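PDB 4C65: ochratoxinase from Aspergillus niger, which hydrolyses the amide bond of the mycotoxin ochratoxin A, releasing L-phenylalanine and ochratoxin alpha, as a zinc-dependent carboxypeptidase of the amidohydrolase superfamily. Local coordinates for residues P63-D67 / N107-S111. Coordinates in Å, arbitrary orientation, origin at the centre of the assembly. Residues are numbered along the deposited sequence.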
loop_
_atom_site.group_PDB
_atom_site.type_symbol
_atom_site.label_atom_id
_atom_site.label_comp_id
_atom_site.label_asym_id
_atom_site.label_seq_id
_atom_site.Cartn_x
_atom_site.Cartn_y
_atom_site.Cartn_z
ATOM N N PRO A 63 46.736 22.883 13.572
ATOM C CA PRO A 63 45.860 22.013 12.784
ATOM C C PRO A 63 44.525 22.644 12.493
ATOM O O PRO A 63 44.037 23.470 13.268
ATOM C CB PRO A 63 45.646 20.784 13.691
ATOM C CG PRO A 63 46.659 20.894 14.772
ATOM C CD PRO A 63 46.933 22.356 14.924
ATOM N N GLY A 64 43.934 22.267 11.369
ATOM C CA GLY A 64 42.543 22.641 11.087
ATOM C C GLY A 64 41.609 22.151 12.201
ATOM O O GLY A 64 41.833 21.088 12.780
ATOM N N LEU A 65 40.585 22.942 12.499
ATOM C CA LEU A 65 39.710 22.674 13.628
ATOM C C LEU A 65 38.618 21.667 13.284
ATOM O O LEU A 65 38.134 21.625 12.157
ATOM C CB LEU A 65 39.077 23.970 14.101
ATOM C CG LEU A 65 40.020 24.979 14.741
ATOM C CD1 LEU A 65 39.393 26.360 14.715
ATOM C CD2 LEU A 65 40.335 24.531 16.170
ATOM N N TRP A 66 38.248 20.866 14.282
ATOM C CA TRP A 66 37.128 19.929 14.194
ATOM C C TRP A 66 35.971 20.439 15.044
ATOM O O TRP A 66 36.180 21.055 16.084
ATOM C CB TRP A 66 37.484 18.581 14.764
ATOM C CG TRP A 66 38.263 17.686 13.880
ATOM C CD1 TRP A 66 39.508 17.897 13.405
ATOM C CD2 TRP A 66 37.888 16.371 13.457
ATOM N NE1 TRP A 66 39.915 16.818 12.651
ATOM C CE2 TRP A 66 38.932 15.870 12.672
ATOM C CE3 TRP A 66 36.754 15.580 13.648
ATOM C CZ2 TRP A 66 38.872 14.628 12.060
ATOM C CZ3 TRP A 66 36.712 14.330 13.060
ATOM C CH2 TRP A 66 37.774 13.865 12.284
ATOM N N ASP A 67 34.746 20.220 14.574
ATOM C CA ASP A 67 33.613 20.217 15.462
ATOM C C ASP A 67 32.963 18.859 15.378
ATOM O O ASP A 67 32.618 18.398 14.279
ATOM C CB ASP A 67 32.627 21.317 15.145
ATOM C CG ASP A 67 31.673 21.565 16.311
ATOM O OD1 ASP A 67 30.719 20.748 16.484
ATOM O OD2 ASP A 67 31.902 22.549 17.039
ATOM N N ASN A 107 36.300 29.711 8.383
ATOM C CA ASN A 107 36.627 29.877 9.797
ATOM C C ASN A 107 37.681 28.926 10.304
ATOM O O ASN A 107 37.903 28.845 11.503
ATOM C CB ASN A 107 35.360 29.738 10.645
ATOM C CG ASN A 107 34.559 31.011 10.649
ATOM O OD1 ASN A 107 34.828 31.858 11.470
ATOM N ND2 ASN A 107 33.665 31.210 9.656
ATOM N N GLY A 108 38.290 28.160 9.411
ATOM C CA GLY A 108 39.333 27.207 9.789
ATOM C C GLY A 108 38.850 25.845 10.278
ATOM O O GLY A 108 39.615 25.072 10.842
ATOM N N TYR A 109 37.592 25.535 10.058
ATOM C CA TYR A 109 37.073 24.221 10.384
ATOM C C TYR A 109 37.205 23.289 9.178
ATOM O O TYR A 109 36.468 23.455 8.205
ATOM C CB TYR A 109 35.614 24.337 10.892
ATOM C CG TYR A 109 35.578 24.801 12.347
ATOM C CD1 TYR A 109 35.779 26.152 12.676
ATOM C CD2 TYR A 109 35.404 23.878 13.382
ATOM C CE1 TYR A 109 35.794 26.560 13.989
ATOM C CE2 TYR A 109 35.401 24.286 14.701
ATOM C CZ TYR A 109 35.625 25.629 14.999
ATOM O OH TYR A 109 35.613 26.036 16.323
ATOM N N THR A 110 38.152 22.353 9.254
ATOM C CA THR A 110 38.437 21.462 8.154
ATOM C C THR A 110 37.816 20.064 8.305
ATOM O O THR A 110 37.879 19.248 7.390
ATOM C CB THR A 110 39.945 21.362 7.911
ATOM O OG1 THR A 110 40.604 20.887 9.079
ATOM C CG2 THR A 110 40.511 22.723 7.557
ATOM N N SER A 111 37.232 19.791 9.467
ATOM C CA SER A 111 36.473 18.567 9.681
ATOM C C SER A 111 35.251 18.831 10.548
ATOM O O SER A 111 35.320 19.578 11.518
ATOM C CB SER A 111 37.345 17.459 10.321
ATOM O OG SER A 111 38.309 16.934 9.399
#
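Two neighbouring parallel strands of the twisted TIM barrel, joined by a beta-alpha-beta connection, pair here with a beta bulge between them. Leu-65 N donates a hydrogen bond to Gly-108 O (2.9 Å) and Asp-67 N one to Ser-111 O (3.2 Å); between them Leu-65 O accepts hydrogen bonds from Thr-110 N (3.0 Å) and, weakly, from Ser-111 N (3.4 Å). Thr-110, with near-helical backbone angles (-101/-7), is the extra residue: Leu-65 pairs with Tyr-109 but Trp-66 with Ser-111, and the short strand axes cross at -65°. Gly-108 ends the preceding helix as C-prime of a Schellman motif, its positive phi suiting glycine. Glycine also suits position 64, since a CB there would clash with Thr-110 OG1, already 3.3 Å from Gly-64 CA. On one face Leu-65 covers the Tyr-109 ring, its CB 3.7 Å from the centroid in a CH-pi contact. On the other, small Ser-111 lets its CB sit 3.3 Å from the centroid of the Trp-66 five-membered ring. Asp-67, its carboxylate hydrogen-bonded to the Thr-335 hydroxyl and the backbone N of the zinc ligand His-69, brings the strand's end to the metal site. Helix 90-106 leads into the second strand, strand 135-138 continues the sheet beyond it, with Tyr-137 meeting the Trp-66 ring, and strand 391-394 pairs antiparallel with strand 60-67.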